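Local coordinates for protein pilin (Streptococcus pyogenes serotype M1, PDB 3GLD) that forms the backbone of the bacterial pilus as its major subunit, stacking head to tail in covalently joined columns needed for adhesion, aggregation and biofilm formation, at residues V126-E130 and E131-P135; V49-G53 and N54-G58; V68-T71 and N72-G76. The protein carries 2 engineered substitutions. All blocks are in the same frame, centred on the assembly; numbering follows the deposited sequence.

Interaction 1. Residues V126-E130 and E131-P135; sequences VLWNE and EQQKP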
loop_
_atom_site.group_PDB
_atom_site.type_symbol
_atom_site.label_atom_id
_atom_site.label_comp_id
_atom_site.label_asym_id
_atom_site.label_seq_id
_atom_site.Cartn_x
_atom_site.Cartn_y
_atom_site.Cartn_z
ATOM N N VAL A 126 -14.339 19.081 27.925
ATOM C CA VAL A 126 -13.638 20.084 28.704
ATOM C C VAL A 126 -14.388 20.260 30.033
ATOM O O VAL A 126 -15.533 20.698 30.057
ATOM C CB VAL A 126 -13.512 21.401 27.908
ATOM C CG1 VAL A 126 -12.761 22.474 28.708
ATOM C CG2 VAL A 126 -12.788 21.140 26.566
ATOM N N LEU A 127 -13.761 19.846 31.127
ATOM C CA LEU A 127 -14.378 19.934 32.461
ATOM C C LEU A 127 -13.667 20.981 33.279
ATOM O O LEU A 127 -12.512 21.306 32.975
ATOM C CB LEU A 127 -14.298 18.590 33.188
ATOM C CG LEU A 127 -15.281 17.458 32.880
ATOM C CD1 LEU A 127 -15.593 17.303 31.392
ATOM C CD2 LEU A 127 -14.699 16.171 33.441
ATOM N N TRP A 128 -14.356 21.534 34.291
ATOM C CA TRP A 128 -13.693 22.403 35.261
ATOM C C TRP A 128 -12.775 21.526 36.081
ATOM O O TRP A 128 -13.197 20.477 36.574
ATOM C CB TRP A 128 -14.700 23.101 36.197
ATOM C CG TRP A 128 -14.026 24.063 37.121
ATOM C CD1 TRP A 128 -13.688 23.847 38.429
ATOM C CD2 TRP A 128 -13.566 25.376 36.794
ATOM N NE1 TRP A 128 -13.069 24.968 38.948
ATOM C CE2 TRP A 128 -12.969 25.915 37.959
ATOM C CE3 TRP A 128 -13.602 26.156 35.627
ATOM C CZ2 TRP A 128 -12.431 27.207 37.999
ATOM C CZ3 TRP A 128 -13.061 27.446 35.664
ATOM C CH2 TRP A 128 -12.472 27.950 36.849
ATOM N N ASN A 129 -11.515 21.920 36.193
ATOM C CA ASN A 129 -10.558 21.088 36.933
ATOM C C ASN A 129 -10.414 21.681 38.313
ATOM O O ASN A 129 -9.990 22.832 38.453
ATOM C CB ASN A 129 -9.192 20.966 36.233
ATOM C CG ASN A 129 -8.254 19.976 36.941
ATOM O OD1 ASN A 129 -7.573 20.328 37.910
ATOM N ND2 ASN A 129 -8.237 18.723 36.464
ATOM N N GLU A 130 -10.781 20.889 39.319
ATOM C CA GLU A 130 -10.852 21.378 40.687
ATOM C C GLU A 130 -9.511 21.914 41.179
ATOM O O GLU A 130 -9.449 23.034 41.686
ATOM C CB GLU A 130 -11.429 20.319 41.635
ATOM C CG GLU A 130 -12.236 20.935 42.799
ATOM C CD GLU A 130 -13.229 22.005 42.334
ATOM O OE1 GLU A 130 -14.303 21.641 41.783
ATOM O OE2 GLU A 130 -12.929 23.213 42.522
ATOM N N GLU A 131 -8.434 21.154 40.973
ATOM C CA GLU A 131 -7.122 21.552 41.492
ATOM C C GLU A 131 -6.472 22.706 40.725
ATOM O O GLU A 131 -5.791 23.551 41.319
ATOM C CB GLU A 131 -6.163 20.365 41.587
ATOM C CG GLU A 131 -5.074 20.609 42.616
ATOM C CD GLU A 131 -4.076 19.489 42.708
ATOM O OE1 GLU A 131 -4.344 18.395 42.159
ATOM O OE2 GLU A 131 -3.025 19.715 43.344
ATOM N N GLN A 132 -6.690 22.755 39.417
ATOM C CA GLN A 132 -6.077 23.779 38.570
ATOM C C GLN A 132 -6.950 25.026 38.439
ATOM O O GLN A 132 -6.520 26.044 37.888
ATOM C CB GLN A 132 -5.806 23.213 37.169
ATOM C CG GLN A 132 -4.723 22.115 37.099
ATOM C CD GLN A 132 -4.692 21.418 35.740
ATOM O OE1 GLN A 132 -4.922 20.210 35.649
ATOM N NE2 GLN A 132 -4.418 22.180 34.680
ATOM N N GLN A 133 -8.189 24.924 38.908
ATOM C CA GLN A 133 -9.142 26.044 38.842
ATOM C C GLN A 133 -9.232 26.658 37.433
ATOM O O GLN A 133 -9.037 27.870 37.240
ATOM C CB GLN A 133 -8.830 27.102 39.920
ATOM C CG GLN A 133 -9.107 26.632 41.357
ATOM C CD GLN A 133 -10.583 26.378 41.635
ATOM O OE1 GLN A 133 -11.001 25.236 41.858
ATOM N NE2 GLN A 133 -11.382 27.442 41.616
ATOM N N LYS A 134 -9.509 25.797 36.454
ATOM C CA LYS A 134 -9.701 26.207 35.042
ATOM C C LYS A 134 -10.371 25.089 34.217
ATOM O O LYS A 134 -10.421 23.946 34.674
ATOM C CB LYS A 134 -8.391 26.722 34.401
ATOM C CG LYS A 134 -7.433 25.670 33.847
ATOM C CD LYS A 134 -6.242 26.336 33.164
ATOM C CE LYS A 134 -5.682 25.471 32.017
ATOM N NZ LYS A 134 -4.533 26.106 31.259
ATOM N N PRO A 135 -10.924 25.430 33.024
ATOM C CA PRO A 135 -11.493 24.392 32.157
ATOM C C PRO A 135 -10.363 23.643 31.459
ATOM O O PRO A 135 -9.525 24.261 30.802
ATOM C CB PRO A 135 -12.336 25.176 31.139
ATOM C CG PRO A 135 -12.127 26.655 31.461
ATOM C CD PRO A 135 -10.983 26.766 32.402
#
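At the closed end of the beta hairpin made by strands 119-129 and 134-144, Asn129 meets Gln132 on one face, and Trp128 lies over Gln133, Lys134 and Pro135 on the other. Asn129 OD1 accepts the backbone N-H of Gln132 at 3.0 Å, in the plane of the amide and on a lone pair, with a C=O...N angle of 142°. The Gln132 side chain runs at a slant past this amide, the two amide planes 53° apart, its CG lying 3.5 Å from Asn129 OD1. Two backbone bonds cross the loop: one from Asn129 N to Lys134 O at 2.8 Å, and a weak, bent one from Gln133 N to Asn129 O. Residues 130-132 turn with right-handed helical backbone angles and Gln133 with left-handed ones, a succession known from tight hairpin loops.

On the face of the sheet shared with Pro135, the indole of Trp128 swings over the returning strand, its CG anti to the backbone N (chi1 -176°). One ring face covers the peptide joining Gln133 to Lys134. Trp128 CZ2 comes within 3.3 Å of Gln133 C, and Lys134 N stands above the ring toward its rim. Further along, Trp128 CZ3 touches Pro135 CD at 3.9 Å. Trp128 and Pro135 form a non-hydrogen-bonded antiparallel pair, a position where the proline, lacking an N-H, gives up no bond to Trp128. Leu127 O receives a CA-H...O contact from Pro135 CA, at 3.4 Å. Val126 CG1 packs on Pro135 CB at 3.7 Å, and a backbone bond from Val126 to Gly96 ties this leg to the next strand.

Interaction 2. Residues V49-G53 and N54-G58; sequences VNEDG and NKFKG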
loop_
_atom_site.group_PDB
_atom_site.type_symbol
_atom_site.label_atom_id
_atom_site.label_comp_id
_atom_site.label_asym_id
_atom_site.label_seq_id
_atom_site.Cartn_x
_atom_site.Cartn_y
_atom_site.Cartn_z
ATOM N N VAL A 49 -22.682 21.659 14.476
ATOM C CA VAL A 49 -23.137 21.615 15.868
ATOM C C VAL A 49 -24.211 22.651 16.160
ATOM O O VAL A 49 -24.077 23.826 15.796
ATOM C CB VAL A 49 -21.977 21.826 16.875
ATOM C CG1 VAL A 49 -22.460 21.616 18.309
ATOM C CG2 VAL A 49 -20.862 20.885 16.578
ATOM N N ASN A 50 -25.271 22.203 16.828
ATOM C CA ASN A 50 -26.247 23.113 17.408
ATOM C C ASN A 50 -25.653 23.625 18.714
ATOM O O ASN A 50 -25.535 22.878 19.696
ATOM C CB ASN A 50 -27.587 22.405 17.651
ATOM C CG ASN A 50 -28.775 23.240 17.222
ATOM O OD1 ASN A 50 -29.635 22.775 16.462
ATOM N ND2 ASN A 50 -28.833 24.483 17.697
ATOM N N GLU A 51 -25.242 24.888 18.708
ATOM C CA GLU A 51 -24.575 25.451 19.863
ATOM C C GLU A 51 -25.529 25.956 20.937
ATOM O O GLU A 51 -26.436 26.768 20.690
ATOM C CB GLU A 51 -23.600 26.558 19.466
ATOM C CG GLU A 51 -22.274 26.050 18.898
ATOM C CD GLU A 51 -21.204 27.130 18.864
ATOM O OE1 GLU A 51 -21.530 28.274 18.472
ATOM O OE2 GLU A 51 -20.036 26.840 19.219
ATOM N N ASP A 52 -25.323 25.400 22.120
ATOM C CA ASP A 52 -25.877 25.902 23.360
ATOM C C ASP A 52 -24.698 26.097 24.320
ATOM O O ASP A 52 -23.519 25.993 23.912
ATOM C CB ASP A 52 -26.920 24.923 23.927
ATOM C CG ASP A 52 -26.541 23.456 23.724
ATOM O OD1 ASP A 52 -25.357 23.153 23.498
ATOM O OD2 ASP A 52 -27.440 22.597 23.803
ATOM N N GLY A 53 -24.992 26.354 25.588
ATOM C CA GLY A 53 -23.940 26.425 26.596
ATOM C C GLY A 53 -23.435 25.046 26.996
ATOM O O GLY A 53 -22.789 24.914 28.046
ATOM N N ASN A 54 -23.720 24.029 26.159
ATOM C CA ASN A 54 -23.312 22.648 26.428
ATOM C C ASN A 54 -22.381 22.083 25.345
ATOM O O ASN A 54 -21.264 21.639 25.639
ATOM C CB ASN A 54 -24.549 21.765 26.564
ATOM C CG ASN A 54 -24.384 20.688 27.610
ATOM O OD1 ASN A 54 -23.699 19.692 27.387
ATOM N ND2 ASN A 54 -25.030 20.876 28.764
ATOM N N LYS A 55 -22.858 22.103 24.104
ATOM C CA LYS A 55 -22.104 21.659 22.942
ATOM C C LYS A 55 -21.542 22.873 22.228
ATOM O O LYS A 55 -22.221 23.901 22.115
ATOM C CB LYS A 55 -22.994 20.875 21.972
ATOM C CG LYS A 55 -23.566 19.575 22.515
ATOM C CD LYS A 55 -24.418 18.873 21.442
ATOM C CE LYS A 55 -25.456 17.950 22.076
ATOM N NZ LYS A 55 -26.435 17.465 21.053
ATOM N N PHE A 56 -20.304 22.748 21.752
ATOM C CA PHE A 56 -19.599 23.838 21.086
ATOM C C PHE A 56 -18.957 23.351 19.800
ATOM O O PHE A 56 -18.560 22.191 19.703
ATOM C CB PHE A 56 -18.494 24.396 21.993
ATOM C CG PHE A 56 -19.005 25.064 23.253
ATOM C CD1 PHE A 56 -19.188 26.451 23.301
ATOM C CD2 PHE A 56 -19.284 24.309 24.392
ATOM C CE1 PHE A 56 -19.661 27.075 24.471
ATOM C CE2 PHE A 56 -19.765 24.932 25.574
ATOM C CZ PHE A 56 -19.954 26.309 25.605
ATOM N N LYS A 57 -18.842 24.243 18.823
ATOM C CA LYS A 57 -17.991 23.985 17.672
ATOM C C LYS A 57 -16.560 23.918 18.191
ATOM O O LYS A 57 -16.189 24.697 19.062
ATOM C CB LYS A 57 -18.126 25.098 16.637
ATOM C CG LYS A 57 -19.483 25.110 15.941
ATOM C CD LYS A 57 -19.633 26.289 14.971
ATOM C CE LYS A 57 -21.087 26.417 14.475
ATOM N NZ LYS A 57 -21.286 27.621 13.605
ATOM N N GLY A 58 -15.767 22.974 17.675
ATOM C CA GLY A 58 -14.394 22.817 18.132
ATOM C C GLY A 58 -13.574 24.081 17.950
ATOM O O GLY A 58 -13.860 24.889 17.070
#
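The ring of Phe56 carries Asp52 O over one face, 3.9 Å above its plane and displaced toward the rim, while Gly53 O approaches obliquely near Phe56 CE2. The same ring also stacks with that of Tyr98 in strand 96-104. The carboxylate of Asp52, in one of its two conformers, lies alongside Asn54 with the two planes steeply inclined. Its OD1 takes two backbone N-H groups that arrive from the same face: Lys55 N at 2.8 Å, nearly in line with the C-O bond, and Asn54 N at 3.2 Å, from well above the carboxylate plane. The bond from Asn54 N closes an Asx turn, and with Asp52 CG tucked between its backbone N and carbonyl carbon (chi1 38°) the oxygen is folded back over the turn. A weak bond from Asp52 N to Lys55 O spans it as well.

Further from the bend, Glu51 reaches across with an extended chain. Its OE2 accepts Lys57 N at 2.9 Å in a nearly straight bond (169°), on the anti side of the carboxylate and 27° out of its plane, and lies 3.6 Å from Phe56 CA. Apolar contact is modest: Val49 CG1 rests on Lys55 CB at 3.8 Å, and both side chains also touch Tyr99.

Strand 55-57 thus pairs in parallel with strand 96-104 through Phe56, while on the side of loop 49-53 carboxylates accept the N-H groups of Lys55 and Lys57, a role that strand carbonyls commonly play. These N-H groups would probably favour the charged carboxylates, with Lys57 and Lys55 near but not in contact.

Interaction 3. Residues V68-T71 and N72-G76; sequences VTYT and NSDKG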
loop_
_atom_site.group_PDB
_atom_site.type_symbol
_atom_site.label_atom_id
_atom_site.label_comp_id
_atom_site.label_asym_id
_atom_site.label_seq_id
_atom_site.Cartn_x
_atom_site.Cartn_y
_atom_site.Cartn_z
ATOM N N VAL A 68 1.546 9.795 9.419
ATOM C CA VAL A 68 2.347 8.600 9.630
ATOM C C VAL A 68 3.209 8.431 8.373
ATOM O O VAL A 68 2.936 9.055 7.334
ATOM C CB VAL A 68 1.474 7.352 9.849
ATOM C CG1 VAL A 68 0.683 7.456 11.163
ATOM C CG2 VAL A 68 0.531 7.123 8.648
ATOM N N THR A 69 4.250 7.616 8.476
ATOM C CA THR A 69 5.205 7.416 7.393
ATOM C C THR A 69 5.491 5.931 7.259
ATOM O O THR A 69 5.711 5.238 8.261
ATOM C CB THR A 69 6.528 8.176 7.636
ATOM O OG1 THR A 69 6.309 9.575 7.460
ATOM C CG2 THR A 69 7.612 7.752 6.640
ATOM N N TYR A 70 5.451 5.453 6.017
ATOM C CA TYR A 70 5.824 4.085 5.681
ATOM C C TYR A 70 7.113 4.111 4.853
ATOM O O TYR A 70 7.384 5.090 4.150
ATOM C CB TYR A 70 4.682 3.406 4.907
ATOM C CG TYR A 70 3.520 2.994 5.784
ATOM C CD1 TYR A 70 3.467 1.724 6.341
ATOM C CD2 TYR A 70 2.492 3.889 6.082
ATOM C CE1 TYR A 70 2.426 1.338 7.145
ATOM C CE2 TYR A 70 1.426 3.510 6.907
ATOM C CZ TYR A 70 1.412 2.228 7.430
ATOM O OH TYR A 70 0.385 1.816 8.241
ATOM N N THR A 71 7.918 3.057 4.960
ATOM C CA THR A 71 9.098 2.878 4.082
ATOM C C THR A 71 9.205 1.443 3.620
ATOM O O THR A 71 8.542 0.557 4.158
ATOM C CB THR A 71 10.466 3.198 4.767
ATOM O OG1 THR A 71 10.528 2.545 6.041
ATOM C CG2 THR A 71 10.719 4.684 4.898
ATOM N N ASN A 72 10.075 1.200 2.639
ATOM C CA ASN A 72 10.299 -0.170 2.141
ATOM C C ASN A 72 10.644 -1.135 3.283
ATOM O O ASN A 72 10.208 -2.290 3.280
ATOM C CB ASN A 72 11.392 -0.197 1.052
ATOM C CG ASN A 72 11.021 0.615 -0.203
ATOM O OD1 ASN A 72 11.905 1.080 -0.912
ATOM N ND2 ASN A 72 9.717 0.785 -0.473
ATOM N N SER A 73 11.405 -0.647 4.269
ATOM C CA SER A 73 11.883 -1.488 5.381
ATOM C C SER A 73 10.786 -1.954 6.347
ATOM O O SER A 73 11.010 -2.846 7.170
ATOM C CB SER A 73 13.051 -0.804 6.133
ATOM O OG SER A 73 12.602 0.377 6.795
ATOM N N ASP A 74 9.592 -1.374 6.242
ATOM C CA ASP A 74 8.443 -1.854 7.014
ATOM C C ASP A 74 7.947 -3.223 6.581
ATOM O O ASP A 74 7.276 -3.915 7.359
ATOM C CB ASP A 74 7.268 -0.877 6.925
ATOM C CG ASP A 74 7.538 0.419 7.635
ATOM O OD1 ASP A 74 8.130 0.396 8.746
ATOM O OD2 ASP A 74 7.162 1.462 7.069
ATOM N N LYS A 75 8.246 -3.615 5.340
ATOM C CA LYS A 75 7.852 -4.940 4.874
ATOM C C LYS A 75 8.190 -6.021 5.898
ATOM O O LYS A 75 9.294 -6.045 6.443
ATOM C CB LYS A 75 8.480 -5.275 3.510
ATOM C CG LYS A 75 7.947 -6.571 2.928
ATOM C CD LYS A 75 8.754 -7.046 1.733
ATOM C CE LYS A 75 8.041 -8.216 1.073
ATOM N NZ LYS A 75 8.970 -9.019 0.234
ATOM N N GLY A 76 7.217 -6.898 6.158
ATOM C CA GLY A 76 7.361 -7.992 7.125
ATOM C C GLY A 76 6.860 -7.669 8.531
ATOM O O GLY A 76 6.703 -8.579 9.359
#
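Asp74 and Thr71 exchange two hydrogen bonds where strand 65-70 runs into the single 3-10 turn of residues 72-74. Thr71 N binds Asp74 OD2 at 2.8 Å, nearly straight (166°) but from above the carboxylate plane, and Asp74 N returns a bond to Thr71 O at 3.0 Å, from well above the carbonyl plane. A third, between hydroxyls, links Thr71 OG1 and Ser73 OG at 3.1 Å; either may be the donor. Both oxygens sit between their own backbone N and carbonyl carbon (chi1 48° for Thr71), which brings them together on one side of the turn.

Van der Waals contact comes from Tyr70, whose ring stands almost perpendicular to the Asp74 carboxylate; Asp74 OD2 is 3.3 Å from Tyr70 CA. Lys81 makes a salt bridge to Asp74 OD1 and a cation-pi contact with Tyr70.

Tyr70 packs on Lys23, a residue of the isopeptide cross-link with Asn155, and its side chain is about 11 Å from that of Ala104, the engineered replacement at the site that autocatalyses this bond. Strand 65-70 pairs with strand 37-45, while Asn72 bonds Ile34 O and reaches Tyr190 and Lys192, between strands 179-185 and 196-202.

In the fold
All three are local turns within the N-terminal Spy0128-like isopeptide-containing domain, and all reach the same mixed sheet. Along the chain they follow in series: interaction 2, then interaction 3, then interaction 1. Interactions 1 and 2 lie together at one end of the elongated subunit, their centres about 19 Å apart and their nearest atoms about 7 Å, both beside strand 96-104. The centre of interaction 3 lies some 40 Å from each of theirs and about 10 Å from the centre of the chain, where Asn72 meets the other half of the molecule. The turns thus lie at the far end of the subunit and near the junction of its two halves, along the length of a molecule that stacks head to tail in the pilus.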